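Local coordinates for protein catechol 2,3-dioxygenase (Rhodococcus sp., PDB 2WL3) that probably catalyses the iron-dependent extradiol ring cleavage of catechols, inserting both atoms of dioxygen into the product, at residues 45-50 with 124-129; 90-95 with 103-108; 243-248 with 276-281; 80-85 with 164-169. All coordinates share one frame; numbering follows the deposited sequence.

Contact 1: residues 45-50 with 124-129; sequences MDRWHH and VDTSSP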
# COMPACT_ATOMS: atom_id res chain seq x y z
N MSE C 45 -29.80 11.07 8.04
CA MSE C 45 -28.40 11.01 8.51
C MSE C 45 -27.38 10.69 7.41
O MSE C 45 -26.16 10.73 7.64
CB MSE C 45 -28.22 9.92 9.57
CG MSE C 45 -29.20 9.91 10.71
SE MSE C 45 -28.98 8.28 11.78
CE MSE C 45 -27.09 8.38 12.19
N ASP C 46 -27.87 10.36 6.21
CA ASP C 46 -27.03 9.98 5.08
C ASP C 46 -27.90 9.95 3.81
O ASP C 46 -29.00 10.54 3.82
CB ASP C 46 -26.34 8.60 5.29
CG ASP C 46 -27.34 7.43 5.45
OD1 ASP C 46 -28.58 7.66 5.45
OD2 ASP C 46 -26.87 6.27 5.58
N ARG C 47 -27.42 9.28 2.75
CA ARG C 47 -28.11 9.22 1.45
C ARG C 47 -29.53 8.68 1.49
O ARG C 47 -30.32 8.96 0.59
CB ARG C 47 -27.35 8.34 0.44
CG ARG C 47 -25.95 8.79 0.05
CD ARG C 47 -25.22 7.69 -0.76
NE ARG C 47 -25.58 6.34 -0.33
CZ ARG C 47 -26.08 5.39 -1.12
NH1 ARG C 47 -26.27 5.63 -2.42
NH2 ARG C 47 -26.39 4.20 -0.62
N TRP C 48 -29.84 7.86 2.49
CA TRP C 48 -31.18 7.27 2.55
C TRP C 48 -32.17 8.39 2.75
O TRP C 48 -31.86 9.37 3.46
CB TRP C 48 -31.35 6.31 3.74
CG TRP C 48 -30.64 5.02 3.64
CD1 TRP C 48 -29.46 4.78 2.99
CD2 TRP C 48 -31.01 3.80 4.27
NE1 TRP C 48 -29.09 3.48 3.16
CE2 TRP C 48 -30.02 2.84 3.94
CE3 TRP C 48 -32.09 3.40 5.06
CZ2 TRP C 48 -30.05 1.53 4.40
CZ3 TRP C 48 -32.13 2.08 5.52
CH2 TRP C 48 -31.12 1.16 5.18
N HIS C 49 -33.33 8.27 2.12
CA HIS C 49 -34.41 9.20 2.40
C HIS C 49 -34.49 9.48 3.90
O HIS C 49 -34.69 10.63 4.30
CB HIS C 49 -35.75 8.69 1.89
CG HIS C 49 -36.90 9.58 2.27
ND1 HIS C 49 -37.73 9.30 3.34
CD2 HIS C 49 -37.35 10.73 1.73
CE1 HIS C 49 -38.64 10.26 3.44
NE2 HIS C 49 -38.44 11.13 2.47
N HIS C 50 -34.32 8.44 4.73
CA HIS C 50 -34.33 8.64 6.19
C HIS C 50 -33.83 7.44 6.97
O HIS C 50 -33.85 6.31 6.48
CB HIS C 50 -35.76 8.97 6.68
CG HIS C 50 -36.65 7.77 6.72
ND1 HIS C 50 -37.33 7.31 5.61
CD2 HIS C 50 -36.90 6.88 7.71
CE1 HIS C 50 -37.99 6.21 5.92
NE2 HIS C 50 -37.76 5.93 7.19
N VAL C 124 -33.35 5.96 -1.45
CA VAL C 124 -32.11 6.71 -1.37
C VAL C 124 -32.27 7.95 -2.25
O VAL C 124 -32.62 7.85 -3.44
CB VAL C 124 -30.90 5.83 -1.83
CG1 VAL C 124 -29.60 6.63 -1.84
CG2 VAL C 124 -30.75 4.61 -0.93
N ASP C 125 -32.06 9.12 -1.66
CA ASP C 125 -32.15 10.38 -2.37
C ASP C 125 -30.76 10.85 -2.77
O ASP C 125 -30.18 11.68 -2.10
CB ASP C 125 -32.80 11.45 -1.49
CG ASP C 125 -34.22 11.09 -1.07
OD1 ASP C 125 -34.72 9.99 -1.42
OD2 ASP C 125 -34.84 11.94 -0.39
N THR C 126 -30.23 10.30 -3.86
CA THR C 126 -28.88 10.65 -4.32
C THR C 126 -28.86 11.89 -5.20
O THR C 126 -27.81 12.24 -5.74
CB THR C 126 -28.19 9.49 -5.10
OG1 THR C 126 -29.01 9.10 -6.21
CG2 THR C 126 -27.95 8.30 -4.22
N SER C 127 -29.99 12.56 -5.35
CA SER C 127 -30.01 13.86 -6.03
C SER C 127 -29.95 15.02 -5.05
O SER C 127 -29.54 16.12 -5.41
CB SER C 127 -31.22 13.99 -6.95
OG SER C 127 -32.40 13.54 -6.31
N SER C 128 -30.35 14.76 -3.81
CA SER C 128 -30.38 15.78 -2.77
C SER C 128 -29.49 15.33 -1.63
O SER C 128 -29.93 14.60 -0.73
CB SER C 128 -31.82 16.01 -2.29
OG SER C 128 -31.99 17.36 -1.90
N PRO C 129 -28.21 15.73 -1.67
CA PRO C 129 -27.27 15.23 -0.68
C PRO C 129 -27.65 15.60 0.75
O PRO C 129 -28.37 16.58 0.97
CB PRO C 129 -25.96 15.91 -1.05
CG PRO C 129 -26.36 17.10 -1.80
CD PRO C 129 -27.57 16.70 -2.57
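Over one face of the Arg47 guanidinium lies the CG1 methyl of Val124, set off toward the rim and 3.5 Å from NH1. The CG2 methyl of Thr126 reaches Arg47 NH1 at 3.6 Å from an oblique direction, and the NH2 end forms a salt bridge with Glu276 of a neighbouring subunit, whose Ser245 hydrogen-bonds Thr126. Arginine suits this border: its flat end can rest on methyls while its nitrogens serve a partner in another chain. The Asp125 carboxylate lies at the edge of the His49 ring, a C-H contact with CD2 3.5 Å from OD2 and the two planes 60° apart. His49 CG lies anti to the backbone N (chi1 175°), which sets the ring alongside the aspartate; His50 ND1 meets ND1 of His49 in the ring plane at 3.0 Å, a bond in which either may donate, and Asp35 is a weak partner of His49 NE2. Between these groups the backbones form a single bridge, in which Asp125 N donates to Arg47 O at 2.8 Å. Asp46 OD1 accepts from Trp48 N, closing an Asx turn. The bridge joins the loop between strands 40-44 and 52-55 to the chain leaving strand 115-120.

Contact 2: residues 90-95 with 103-108; sequences EVASDA and LGLVKL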
# COMPACT_ATOMS: atom_id res chain seq x y z
N GLU C 90 -46.62 -10.78 8.87
CA GLU C 90 -47.46 -10.24 7.82
C GLU C 90 -46.58 -9.91 6.62
O GLU C 90 -45.55 -9.25 6.77
CB GLU C 90 -48.17 -8.98 8.34
CG GLU C 90 -48.66 -8.00 7.26
CD GLU C 90 -49.29 -6.72 7.82
OE1 GLU C 90 -49.52 -6.62 9.06
OE2 GLU C 90 -49.56 -5.79 7.02
N VAL C 91 -46.97 -10.37 5.44
CA VAL C 91 -46.31 -9.97 4.20
C VAL C 91 -46.94 -8.66 3.81
O VAL C 91 -48.11 -8.63 3.43
CB VAL C 91 -46.49 -10.97 3.02
CG1 VAL C 91 -45.71 -10.47 1.78
CG2 VAL C 91 -46.05 -12.36 3.39
N ALA C 92 -46.19 -7.58 3.94
CA ALA C 92 -46.68 -6.27 3.59
C ALA C 92 -46.94 -6.17 2.09
O ALA C 92 -46.24 -6.79 1.29
CB ALA C 92 -45.71 -5.21 4.03
N SER C 93 -47.96 -5.40 1.72
CA SER C 93 -48.26 -5.14 0.32
C SER C 93 -47.35 -4.03 -0.18
O SER C 93 -46.55 -3.49 0.59
CB SER C 93 -49.73 -4.73 0.18
OG SER C 93 -49.96 -3.54 0.90
N ASP C 94 -47.48 -3.67 -1.45
CA ASP C 94 -46.71 -2.56 -2.05
C ASP C 94 -47.01 -1.20 -1.39
O ASP C 94 -46.14 -0.32 -1.35
CB ASP C 94 -46.92 -2.48 -3.57
CG ASP C 94 -46.32 -3.68 -4.33
OD1 ASP C 94 -45.47 -4.44 -3.77
OD2 ASP C 94 -46.70 -3.85 -5.51
N ALA C 95 -48.21 -1.01 -0.86
CA ALA C 95 -48.54 0.26 -0.21
C ALA C 95 -47.95 0.36 1.19
O ALA C 95 -47.62 1.46 1.63
CB ALA C 95 -50.03 0.50 -0.17
N LEU C 103 -38.75 -1.28 -0.77
CA LEU C 103 -39.32 -2.08 -1.87
C LEU C 103 -40.15 -3.28 -1.42
O LEU C 103 -41.07 -3.71 -2.12
CB LEU C 103 -38.21 -2.55 -2.81
CG LEU C 103 -37.52 -1.47 -3.66
CD1 LEU C 103 -36.35 -2.10 -4.45
CD2 LEU C 103 -38.51 -0.76 -4.60
N GLY C 104 -39.81 -3.85 -0.27
CA GLY C 104 -40.54 -5.00 0.23
C GLY C 104 -40.33 -5.15 1.72
O GLY C 104 -39.31 -4.71 2.24
N LEU C 105 -41.30 -5.72 2.41
CA LEU C 105 -41.11 -5.97 3.83
C LEU C 105 -42.07 -6.96 4.44
O LEU C 105 -43.13 -7.24 3.92
CB LEU C 105 -41.14 -4.68 4.65
CG LEU C 105 -42.48 -4.11 5.07
CD1 LEU C 105 -42.36 -3.52 6.45
CD2 LEU C 105 -42.91 -3.06 4.09
N VAL C 106 -41.64 -7.44 5.59
CA VAL C 106 -42.36 -8.37 6.41
C VAL C 106 -42.50 -7.70 7.79
O VAL C 106 -41.57 -7.05 8.26
CB VAL C 106 -41.55 -9.68 6.45
CG1 VAL C 106 -41.69 -10.40 7.79
CG2 VAL C 106 -41.97 -10.56 5.29
N LYS C 107 -43.65 -7.82 8.41
CA LYS C 107 -43.91 -7.22 9.69
C LYS C 107 -44.20 -8.25 10.78
O LYS C 107 -44.84 -9.18 10.55
CB LYS C 107 -45.05 -6.21 9.63
CG LYS C 107 -44.94 -5.10 8.71
CD LYS C 107 -46.07 -4.19 8.87
CE LYS C 107 -46.12 -3.16 7.85
NZ LYS C 107 -46.67 -1.83 8.18
N LEU C 108 -43.70 -8.04 11.97
CA LEU C 108 -43.78 -9.01 13.05
C LEU C 108 -43.38 -8.50 14.41
O LEU C 108 -43.25 -7.36 14.63
CB LEU C 108 -43.05 -10.30 12.72
CG LEU C 108 -41.54 -10.23 12.64
CD1 LEU C 108 -40.97 -11.43 13.17
CD2 LEU C 108 -41.06 -9.93 11.31
O HOH W 1 -43.47 -6.21 0.64
O HOH W 2 -43.71 -4.84 -1.83
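Glu90 and Val91 pair with Lys107 and Val106 in the antiparallel ladder that ends the eight-stranded sheet of the N-terminal half. Glu90 and Lys107 are the hydrogen-bonded pair: Glu90 N to Lys107 O and Lys107 N to Glu90 O are each 2.9 Å and nearly straight. Their side chains share one face, where the carboxylate carbon CD of Glu90 lies 4.2 Å from the methylene CD of Lys107, although the charged ends do not meet. Val91 and Val106, the non-hydrogen-bonded pair, use the other face; branched valine fits an extended backbone, and Val106 is buried against Phe89. Beyond the ladder Ala92 N still donates to Leu105 O at 3.1 Å, and the small Ala92 CB settles against Leu105 CD2 at 3.5 Å. The strands then diverge and water fills in. One molecule accepts from Leu105 N at 2.8 Å and lies near Ala92 O; a second is within hydrogen-bonding distance of both Asp94 OD1 and Leu103 O. Ser93 occupies the N-cap of helix 94-100, which connects the two strands. Strand 104-109 continues the sheet into strand 115-120, where Leu103 and Gly104 face Tyr120 in a classic beta bulge, and strand 90-91 is the outermost strand within the chain.

Contact 3: residues 243-248 with 276-281; sequences KHSNDE and EHYLRD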
# COMPACT_ATOMS: atom_id res chain seq x y z
N LYS C 243 -15.50 5.28 27.85
CA LYS C 243 -15.38 4.09 27.01
C LYS C 243 -15.98 2.86 27.66
O LYS C 243 -15.62 2.50 28.78
CB LYS C 243 -13.91 3.80 26.69
CG LYS C 243 -13.45 4.26 25.34
CD LYS C 243 -12.52 3.22 24.71
CE LYS C 243 -11.62 3.81 23.63
NZ LYS C 243 -10.48 4.56 24.21
N HIS C 244 -16.90 2.21 26.94
CA HIS C 244 -17.30 0.85 27.28
C HIS C 244 -16.20 -0.14 26.87
O HIS C 244 -15.49 0.08 25.88
CB HIS C 244 -18.62 0.45 26.62
CG HIS C 244 -19.79 1.25 27.07
ND1 HIS C 244 -20.32 1.15 28.33
CD2 HIS C 244 -20.54 2.18 26.42
CE1 HIS C 244 -21.35 1.98 28.45
NE2 HIS C 244 -21.50 2.61 27.30
N SER C 245 -16.07 -1.22 27.63
CA SER C 245 -15.13 -2.30 27.35
C SER C 245 -15.41 -2.98 26.01
O SER C 245 -14.48 -3.37 25.29
CB SER C 245 -15.17 -3.35 28.47
OG SER C 245 -14.35 -2.97 29.56
N ASN C 246 -16.69 -3.12 25.68
CA ASN C 246 -17.09 -3.88 24.49
C ASN C 246 -16.86 -3.15 23.17
O ASN C 246 -15.98 -3.53 22.39
CB ASN C 246 -18.52 -4.45 24.63
CG ASN C 246 -19.58 -3.38 24.89
OD1 ASN C 246 -19.28 -2.22 25.15
ND2 ASN C 246 -20.84 -3.78 24.80
N ASP C 247 -17.63 -2.09 22.92
CA ASP C 247 -17.53 -1.33 21.68
C ASP C 247 -16.30 -0.43 21.64
O ASP C 247 -15.94 0.08 20.57
CB ASP C 247 -18.80 -0.51 21.44
CG ASP C 247 -19.16 0.39 22.60
OD1 ASP C 247 -18.34 0.57 23.54
OD2 ASP C 247 -20.27 0.95 22.58
N GLU C 248 -15.66 -0.24 22.80
CA GLU C 248 -14.52 0.67 22.96
C GLU C 248 -14.72 2.01 22.25
O GLU C 248 -13.80 2.54 21.62
CB GLU C 248 -13.21 -0.00 22.52
CG GLU C 248 -12.72 -1.11 23.46
CD GLU C 248 -11.61 -1.96 22.86
OE1 GLU C 248 -10.78 -1.41 22.11
OE2 GLU C 248 -11.58 -3.18 23.14
N GLU C 276 -16.26 -12.67 23.68
CA GLU C 276 -15.53 -12.44 24.93
C GLU C 276 -16.46 -11.67 25.87
O GLU C 276 -17.46 -11.10 25.42
CB GLU C 276 -14.22 -11.67 24.67
CG GLU C 276 -14.31 -10.55 23.64
CD GLU C 276 -13.03 -9.74 23.48
OE1 GLU C 276 -13.06 -8.53 23.79
OE2 GLU C 276 -11.99 -10.27 23.01
N HIS C 277 -16.16 -11.66 27.16
CA HIS C 277 -16.97 -10.89 28.10
C HIS C 277 -16.11 -10.11 29.10
O HIS C 277 -14.92 -10.37 29.24
CB HIS C 277 -17.98 -11.80 28.82
CG HIS C 277 -17.38 -12.60 29.94
ND1 HIS C 277 -16.62 -13.73 29.72
CD2 HIS C 277 -17.41 -12.41 31.28
CE1 HIS C 277 -16.23 -14.22 30.89
NE2 HIS C 277 -16.69 -13.43 31.84
N TYR C 278 -16.74 -9.16 29.80
CA TYR C 278 -16.07 -8.25 30.72
C TYR C 278 -16.79 -8.22 32.07
O TYR C 278 -17.99 -8.48 32.13
CB TYR C 278 -16.05 -6.84 30.12
CG TYR C 278 -15.78 -6.87 28.64
CD1 TYR C 278 -16.83 -6.82 27.72
CD2 TYR C 278 -14.48 -7.00 28.15
CE1 TYR C 278 -16.59 -6.88 26.37
CE2 TYR C 278 -14.23 -7.06 26.78
CZ TYR C 278 -15.28 -7.00 25.90
OH TYR C 278 -15.02 -7.06 24.56
N LEU C 279 -16.06 -7.89 33.13
CA LEU C 279 -16.69 -7.58 34.42
C LEU C 279 -16.97 -6.07 34.62
O LEU C 279 -17.97 -5.71 35.24
CB LEU C 279 -15.89 -8.17 35.59
CG LEU C 279 -15.61 -9.68 35.59
CD1 LEU C 279 -14.90 -10.08 36.86
CD2 LEU C 279 -16.86 -10.53 35.37
N ARG C 280 -16.09 -5.21 34.09
CA ARG C 280 -16.31 -3.74 34.10
C ARG C 280 -16.01 -3.02 32.77
O ARG C 280 -15.59 -3.65 31.79
CB ARG C 280 -15.54 -3.08 35.26
CG ARG C 280 -14.04 -3.37 35.27
CD ARG C 280 -13.33 -2.52 36.32
NE ARG C 280 -13.06 -1.16 35.85
CZ ARG C 280 -12.60 -0.16 36.60
NH1 ARG C 280 -12.34 -0.35 37.89
NH2 ARG C 280 -12.39 1.03 36.06
N ASP C 281 -16.23 -1.70 32.73
CA ASP C 281 -15.93 -0.87 31.56
C ASP C 281 -14.54 -0.21 31.67
O ASP C 281 -13.90 -0.31 32.72
CB ASP C 281 -17.01 0.20 31.35
CG ASP C 281 -18.30 -0.38 30.79
OD1 ASP C 281 -18.26 -1.12 29.78
OD2 ASP C 281 -19.37 -0.07 31.35
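The backbones of Ser245 and Asp281 approach to 4.5 Å between CA atoms without strand pairing, and each bond across the segments has a side chain at one end at least. Asp281 OD1 accepts from Ser245 N at 3.1 Å, on its anti side, 19° out of the carboxylate plane. The same carboxylate lies beside the His244 ring, the planes 71° apart, and ND1 gives weak bonds of 3.4 Å to both OD1 and OD2 of Asp281. An aspartate can thus orient a backbone N-H and an imidazole together. Serine is small enough for Ser245 OG to reach Arg280 O, donating at 2.6 Å on a lone pair, while CB lies over the face of the Tyr278 ring, a CH-pi contact 3.8 Å from the centroid; OG also hydrogen-bonds Thr126 of a neighbouring subunit. With chi1 at -40° the tyrosine ring lies against Ser245 and Asn246, Asn246 CB touching Tyr278 CE1 at 3.6 Å, and its OH donates to Glu276 OE1 at 2.6 Å. With NE2 bonded to Tyr253 and ND1 only weakly to Asp281, the His244 side chain lies about 5 Å from the bound iron ion, consistent with lining the metal site of an extradiol dioxygenase.

Contact 4: residues 80-85 with 164-169; sequences EQLKNA and YRLLGL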
# COMPACT_ATOMS: atom_id res chain seq x y z
N GLU C 80 -39.43 -17.70 5.03
CA GLU C 80 -39.62 -19.15 5.12
C GLU C 80 -39.02 -19.72 6.41
O GLU C 80 -39.58 -20.63 7.01
CB GLU C 80 -39.05 -19.87 3.89
CG GLU C 80 -39.86 -21.08 3.45
CD GLU C 80 -41.19 -20.71 2.79
OE1 GLU C 80 -42.24 -21.10 3.33
OE2 GLU C 80 -41.18 -20.02 1.74
N GLN C 81 -37.89 -19.16 6.84
CA GLN C 81 -37.27 -19.53 8.12
C GLN C 81 -38.14 -19.18 9.32
O GLN C 81 -38.16 -19.92 10.31
CB GLN C 81 -35.89 -18.87 8.27
CG GLN C 81 -34.81 -19.45 7.37
CD GLN C 81 -33.58 -18.55 7.28
OE1 GLN C 81 -33.19 -18.13 6.18
NE2 GLN C 81 -32.97 -18.25 8.43
N LEU C 82 -38.87 -18.07 9.23
CA LEU C 82 -39.77 -17.63 10.29
C LEU C 82 -40.98 -18.56 10.36
O LEU C 82 -41.37 -19.01 11.43
CB LEU C 82 -40.22 -16.18 10.07
CG LEU C 82 -39.20 -15.04 10.19
CD1 LEU C 82 -39.76 -13.75 9.60
CD2 LEU C 82 -38.77 -14.82 11.65
N LYS C 83 -41.54 -18.86 9.19
CA LYS C 83 -42.65 -19.79 9.06
C LYS C 83 -42.29 -21.18 9.60
O LYS C 83 -43.06 -21.75 10.37
CB LYS C 83 -43.10 -19.87 7.59
CG LYS C 83 -44.43 -20.59 7.37
CD LYS C 83 -44.66 -20.93 5.90
CE LYS C 83 -45.73 -22.02 5.76
NZ LYS C 83 -45.90 -22.55 4.36
N ASN C 84 -41.12 -21.69 9.23
CA ASN C 84 -40.62 -22.99 9.72
C ASN C 84 -40.27 -23.00 11.20
O ASN C 84 -40.03 -24.06 11.79
CB ASN C 84 -39.41 -23.45 8.90
CG ASN C 84 -39.79 -23.99 7.52
OD1 ASN C 84 -40.97 -24.01 7.14
ND2 ASN C 84 -38.79 -24.44 6.77
N ALA C 85 -40.21 -21.81 11.79
CA ALA C 85 -40.05 -21.67 13.23
C ALA C 85 -41.40 -21.40 13.91
O ALA C 85 -41.48 -21.30 15.14
CB ALA C 85 -39.05 -20.57 13.55
N TYR C 164 -33.34 -13.60 17.53
CA TYR C 164 -32.44 -12.75 16.78
C TYR C 164 -31.29 -13.51 16.11
O TYR C 164 -30.65 -12.98 15.21
CB TYR C 164 -31.93 -11.64 17.68
CG TYR C 164 -32.94 -10.55 17.89
CD1 TYR C 164 -33.30 -9.71 16.83
CD2 TYR C 164 -33.54 -10.34 19.13
CE1 TYR C 164 -34.21 -8.70 17.00
CE2 TYR C 164 -34.46 -9.32 19.31
CZ TYR C 164 -34.79 -8.52 18.23
OH TYR C 164 -35.68 -7.51 18.36
N ARG C 165 -31.05 -14.74 16.54
CA ARG C 165 -30.07 -15.60 15.85
C ARG C 165 -30.72 -16.15 14.60
O ARG C 165 -30.04 -16.42 13.62
CB ARG C 165 -29.59 -16.74 16.74
CG ARG C 165 -28.57 -16.30 17.75
CD ARG C 165 -27.98 -17.46 18.53
NE ARG C 165 -27.11 -16.95 19.59
CZ ARG C 165 -27.09 -17.43 20.83
NH1 ARG C 165 -27.88 -18.44 21.17
NH2 ARG C 165 -26.28 -16.87 21.74
N LEU C 166 -32.03 -16.32 14.67
CA LEU C 166 -32.80 -16.75 13.52
C LEU C 166 -32.73 -15.69 12.42
O LEU C 166 -32.44 -16.02 11.28
CB LEU C 166 -34.25 -17.07 13.89
CG LEU C 166 -35.03 -17.76 12.77
CD1 LEU C 166 -34.62 -19.22 12.61
CD2 LEU C 166 -36.52 -17.65 13.01
N LEU C 167 -32.96 -14.42 12.79
CA LEU C 167 -32.86 -13.27 11.87
C LEU C 167 -31.47 -13.10 11.24
O LEU C 167 -31.33 -12.47 10.17
CB LEU C 167 -33.26 -11.97 12.59
CG LEU C 167 -34.72 -11.48 12.58
CD1 LEU C 167 -35.69 -12.51 13.10
CD2 LEU C 167 -34.85 -10.19 13.39
N GLY C 168 -30.45 -13.64 11.91
CA GLY C 168 -29.07 -13.63 11.42
C GLY C 168 -28.06 -12.85 12.24
O GLY C 168 -26.87 -12.84 11.90
N LEU C 169 -28.51 -12.17 13.30
CA LEU C 169 -27.60 -11.50 14.22
C LEU C 169 -26.80 -12.54 15.00
O LEU C 169 -27.25 -13.67 15.19
CB LEU C 169 -28.37 -10.59 15.19
CG LEU C 169 -28.84 -9.25 14.61
CD1 LEU C 169 -30.31 -9.02 14.89
CD2 LEU C 169 -27.99 -8.11 15.12
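Gln81 stands nearest to Leu166, their CA atoms 7.5 Å apart. Its side chain sets out toward the other helix and flanks the apolar contacts, and its backbone O is 3.9 Å from Leu166 CD2, so that methyl lies close to the helix surface itself. The next residue, Leu82, carries the inner part of the contact. Its CD2 methyl touches CD2 of Leu166 at 3.9 Å and CD1 of Leu167 at 4.1 Å, while Phe89 packs on the same side chain. Leucine is apt here because its branched end lets the single CD2 methyl fit between Leu166 and Leu167. One turn on, where the helix is giving way to loop, Ala85 presents CB to Leu166 CD2 at 3.9 Å; a short side chain suffices because Leu166 makes the reach. In Leu166, CG lies opposite the backbone N (chi1 -170°), which projects the branch outward across the gap, and Ile87 adds to its surroundings. Leu166 belongs to the last turn of helix 157-167, which is closed by Gly168 at a positive phi of 116°, in the pattern of a Schellman motif with weak bonds. The contact brings the end of helix 72-83, in the N-terminal VOC region, against the end of helix 157-167, in the C-terminal glyoxalase-family region. The closest side-chain contacts are between methyl groups, so the packing is held by van der Waals contact and the exclusion of water, with no hydrogen bond across the segments to fix its direction.

How the contacts relate
From the N terminus, contact 1 opens first, at 45-50, and closes at 124-129, joining the loop after strand 40-44 to the connection after strand 115-120. Within that span contact 4 opens at 80-85 but closes only at 164-169, so the two cross, and contact 4 ties the N-terminal half to the C-terminal half. Contact 2, a short local closure, nests inside both loops; it also touches contact 4, Val106 CG1 lying 4.3 Å from Leu82 CD1, so strand 104-109 and helix 72-83 pack together. Contact 3 follows in series, linking the loop that carries His244, near the iron, to the segment before strand 283-284, its centre about 34 Å from that of contact 1. Between subunits, however, the regions of contacts 1 and 3 meet.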